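Local coordinates for broad specificity aminotransferase (Leishmania mexicana, PDB 4WB0), which catalyses pyridoxal phosphate-dependent transamination with relaxed substrate selectivity, probably including amino-group transfer between L-aspartate and 2-oxoglutarate, and works as a homodimer, at the interface of chains A and B. Sequence-based numbering; all coordinates share one arbitrary frame. Chains: chain A, Broad specificity aminotransferase; chain B, Broad specificity aminotransferase.

Contact 1: the interface of chains A and B. Residues chain A 47, 49, 55-57, 264; chain B 74, 76.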
# COMPACT_ATOMS: atom_id res chain seq x y z
N ALA A 47 16.65 11.39 -4.44
CA ALA A 47 15.54 12.28 -4.83
C ALA A 47 16.12 13.45 -5.58
O ALA A 47 17.10 14.02 -5.13
CB ALA A 47 14.75 12.73 -3.63
N ARG A 49 16.94 17.06 -7.11
CA ARG A 49 16.90 18.45 -6.65
C ARG A 49 17.26 19.33 -7.84
O ARG A 49 18.03 18.88 -8.72
CB ARG A 49 17.88 18.68 -5.47
CG ARG A 49 17.52 17.92 -4.14
CD ARG A 49 16.26 18.48 -3.53
NE ARG A 49 15.73 17.82 -2.33
CZ ARG A 49 14.83 16.82 -2.30
NH1 ARG A 49 14.41 16.22 -3.41
NH2 ARG A 49 14.38 16.37 -1.12
N PRO A 55 13.60 20.73 -3.67
CA PRO A 55 12.67 19.76 -4.26
C PRO A 55 12.02 20.32 -5.52
O PRO A 55 11.80 21.53 -5.60
CB PRO A 55 11.60 19.53 -3.17
CG PRO A 55 12.21 20.01 -1.91
CD PRO A 55 13.21 21.10 -2.29
N TYR A 56 11.75 19.46 -6.50
CA TYR A 56 11.39 19.93 -7.83
C TYR A 56 10.10 19.24 -8.31
O TYR A 56 10.17 18.27 -9.04
CB TYR A 56 12.56 19.69 -8.79
CG TYR A 56 12.30 20.11 -10.25
CD1 TYR A 56 12.19 21.44 -10.59
CD2 TYR A 56 12.11 19.14 -11.24
CE1 TYR A 56 11.91 21.82 -11.91
CE2 TYR A 56 11.80 19.50 -12.55
CZ TYR A 56 11.72 20.84 -12.89
OH TYR A 56 11.43 21.19 -14.20
N PRO A 57 8.93 19.70 -7.83
CA PRO A 57 7.67 19.19 -8.39
C PRO A 57 7.66 19.56 -9.88
O PRO A 57 7.93 20.71 -10.21
CB PRO A 57 6.57 19.94 -7.61
CG PRO A 57 7.24 20.49 -6.41
CD PRO A 57 8.69 20.73 -6.81
N TYR A 264 7.15 10.86 -5.77
CA TYR A 264 7.62 10.03 -4.64
C TYR A 264 6.50 9.76 -3.61
O TYR A 264 6.31 8.63 -3.19
CB TYR A 264 8.78 10.70 -3.89
CG TYR A 264 9.93 11.17 -4.78
CD1 TYR A 264 9.94 12.43 -5.34
CD2 TYR A 264 11.02 10.34 -5.02
CE1 TYR A 264 11.03 12.86 -6.18
CE2 TYR A 264 12.07 10.74 -5.84
CZ TYR A 264 12.08 12.00 -6.41
OH TYR A 264 13.13 12.39 -7.23
N ASN B 74 5.03 19.95 -2.07
CA ASN B 74 5.92 19.17 -2.94
C ASN B 74 5.51 17.70 -2.86
O ASN B 74 4.53 17.36 -2.19
CB ASN B 74 7.42 19.38 -2.60
CG ASN B 74 7.83 18.87 -1.21
OD1 ASN B 74 7.37 17.83 -0.73
ND2 ASN B 74 8.71 19.63 -0.56
N GLU B 76 7.76 15.04 -2.04
CA GLU B 76 8.86 14.28 -1.51
C GLU B 76 8.32 13.18 -0.61
O GLU B 76 7.24 13.30 -0.07
CB GLU B 76 9.82 15.20 -0.72
CG GLU B 76 10.41 16.34 -1.58
CD GLU B 76 11.19 15.79 -2.83
OE1 GLU B 76 12.12 14.96 -2.64
OE2 GLU B 76 10.88 16.20 -3.96
O HOH W 1 12.16 16.55 -6.20

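Contact 2: the interface of chains A and B. Residues chain A 74-75, 301-302, 305; chain B 65, 262, 265-266.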
# COMPACT_ATOMS: atom_id res chain seq x y z
N ASN A 74 -14.54 10.73 -9.33
CA ASN A 74 -15.09 10.41 -8.03
C ASN A 74 -13.97 9.72 -7.21
O ASN A 74 -12.82 9.61 -7.67
CB ASN A 74 -16.34 9.51 -8.17
CG ASN A 74 -16.04 8.14 -8.86
OD1 ASN A 74 -15.00 7.50 -8.60
ND2 ASN A 74 -16.97 7.70 -9.78
N TYR A 75 -14.32 9.28 -5.99
CA TYR A 75 -13.35 8.60 -5.11
C TYR A 75 -13.71 7.18 -4.83
O TYR A 75 -13.31 6.63 -3.78
CB TYR A 75 -13.23 9.31 -3.78
CG TYR A 75 -12.75 10.72 -3.93
CD1 TYR A 75 -11.41 11.01 -4.04
CD2 TYR A 75 -13.65 11.75 -3.97
CE1 TYR A 75 -10.95 12.34 -4.20
CE2 TYR A 75 -13.23 13.07 -4.15
CZ TYR A 75 -11.89 13.36 -4.25
OH TYR A 75 -11.48 14.69 -4.39
N ALA A 301 -5.53 6.04 -5.82
CA ALA A 301 -5.83 6.52 -7.19
C ALA A 301 -5.09 7.78 -7.68
O ALA A 301 -4.78 7.92 -8.88
CB ALA A 301 -7.34 6.74 -7.32
N HIS A 302 -4.83 8.73 -6.79
CA HIS A 302 -4.37 10.03 -7.21
C HIS A 302 -3.09 10.01 -8.04
O HIS A 302 -3.02 10.67 -9.09
CB HIS A 302 -4.18 10.92 -5.98
CG HIS A 302 -3.86 12.36 -6.31
ND1 HIS A 302 -4.80 13.23 -6.81
CD2 HIS A 302 -2.72 13.07 -6.18
CE1 HIS A 302 -4.26 14.44 -6.95
NE2 HIS A 302 -3.00 14.38 -6.55
N ARG A 305 -3.76 8.45 -11.47
CA ARG A 305 -4.56 9.38 -12.32
C ARG A 305 -3.69 10.50 -12.88
O ARG A 305 -3.73 10.81 -14.08
CB ARG A 305 -5.70 9.94 -11.52
CG ARG A 305 -6.82 8.91 -11.29
CD ARG A 305 -7.90 9.48 -10.42
NE ARG A 305 -9.05 8.56 -10.40
CZ ARG A 305 -10.07 8.69 -9.55
NH1 ARG A 305 -10.05 9.66 -8.63
NH2 ARG A 305 -11.09 7.87 -9.61
N GLU B 65 -9.55 19.69 -1.67
CA GLU B 65 -8.70 19.47 -2.85
C GLU B 65 -8.13 20.78 -3.35
O GLU B 65 -6.94 20.86 -3.72
CB GLU B 65 -9.46 18.81 -4.04
CG GLU B 65 -9.77 17.34 -3.85
CD GLU B 65 -8.60 16.42 -4.24
OE1 GLU B 65 -8.80 15.18 -4.19
OE2 GLU B 65 -7.48 16.91 -4.58
N GLY B 262 -15.60 9.42 2.53
CA GLY B 262 -15.77 9.08 1.13
C GLY B 262 -14.45 8.92 0.36
O GLY B 262 -14.43 9.02 -0.87
N SER B 265 -10.92 5.63 -2.57
CA SER B 265 -9.81 5.52 -3.53
C SER B 265 -8.46 6.03 -3.09
O SER B 265 -7.45 5.74 -3.76
CB SER B 265 -10.20 6.26 -4.82
OG SER B 265 -10.30 7.65 -4.60
N GLU B 266 -8.41 6.82 -2.03
CA GLU B 266 -7.15 7.44 -1.62
C GLU B 266 -6.46 6.69 -0.46
O GLU B 266 -5.30 6.92 -0.17
CB GLU B 266 -7.39 8.89 -1.28
CG GLU B 266 -7.91 9.73 -2.44
CD GLU B 266 -7.28 9.38 -3.79
OE1 GLU B 266 -6.02 9.23 -3.86
OE2 GLU B 266 -8.05 9.14 -4.76

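Contact 1: the interface of chains A and B
B:Glu76 reaches across the dimer boundary into chain A and meets A:Arg49, in a loop-to-loop contact of a pyridoxal-phosphate-dependent aminotransferase of class I. Carboxylate oxygen OE1 of B:Glu76 forms a salt bridge with guanidinium nitrogen NH1 of A:Arg49 at 2.7 Å, and NH2 adds a weak bond to the same oxygen. This is not the flat, paired form of an arginine-carboxylate bridge: the two planes stand 90° apart, and NH1 approaches OE1 from above the carboxylate plane. Both side chains bend at the second torsion (chi2 -68° in A:Arg49), which folds the guanidinium back beside A:Pro55 and turns the carboxylate towards it. The packed part lies around A:Pro55. Its CB rests 3.8 Å from CG of B:Glu76, while its CG lies 4.1 Å above the guanidinium plane of A:Arg49, towards the rim. The proline thus supports both partners of the bridge. On another side of the acid, the methyl CB of A:Ala47 sits 3.6 Å from OE1 of B:Glu76. The second oxygen, OE2, is reached indirectly: water 1 lies 2.6 Å from OE2 of B:Glu76 and links it to the backbone N of A:Tyr56. The phenol ring of A:Tyr264 runs alongside the acid without bonding it, its CE1 4.0 Å from OE2 of B:Glu76. Contact is looser at B:Asn74, whose CA lies 3.9 Å from CG of A:Pro57 and whose amide ND2 passes obliquely by A:Pro55. Within chain B, OD1 of B:Asn74 accepts the backbone N-H of B:Glu76 in a nearly straight bond (171° at H), bracing the loop that presents the acid.

Contact 2: the interface of chains A and B
Polar, largely backbone-mediated contacts join A:Tyr75 and the start of helix 301-312 to the B:Gly262–B:Glu266 loop and helix 59-69 of chain B, tying together the subunits of the homodimer. The side chains of A:Tyr75 and B:Glu65 approach from opposite directions, and the phenol OH of A:Tyr75 donates a hydrogen bond to carboxylate oxygen OE1 of B:Glu65 at 2.7 Å. That oxygen sits at the ring edge, in plane, with ring and carboxylate only 15° apart; the hydroxyl comes in on the anti side of OE1. At the other end of the tyrosine, the backbone O of A:Tyr75 accepts the N-H of B:Ser265 at 2.9 Å, so the residue is held at both main chain and ring tip. The hydroxyl OG of B:Ser265 adds a weak bond to this carbonyl. A chi1 of 66° places OG between the serine's own N and carbonyl carbon, where it also bonds OE2 of B:Glu266 at 2.7 Å and steadies that carboxylate. The B:Ser265 O in turn accepts the N-H of A:Ala301 at 2.8 Å. One residue on, A:His302 N donates to OE1 of B:Glu266 at 3.2 Å, through the syn lone pair. An acid bonded to the first turn of a helix may be favoured by the helix dipole. In the second shell, A:Arg305 grips the backbone O of A:Asn74 with NH1 (2.9 Å) and NH2, the oxygen lying at the edge of the guanidinium. It thereby ties the loop before A:Tyr75 to the helix, and A:Ala301 CB lies above one guanidinium face, towards its rim. In the fold, the chain B loop leads into strand 268-274, facing the N-terminal end of chain A's helix 301-312.

The centres of contact 1 and contact 2 lie about 21 Å apart along the same dimer boundary. Each subunit offers the same loop, 74-76, but through different residues: B:Asn74 and B:Glu76 in contact 1, A:Tyr75 in contact 2, with A:Asn74 behind it as second shell. The receiving sites overlap only around 262-266, where A:Tyr264 is peripheral to contact 1 and B:Gly262, B:Ser265 and B:Glu266 are central to contact 2; the remaining partners differ. Use of one loop from both subunits is consistent with a roughly twofold homodimer, in which each chain both gives and accepts this element.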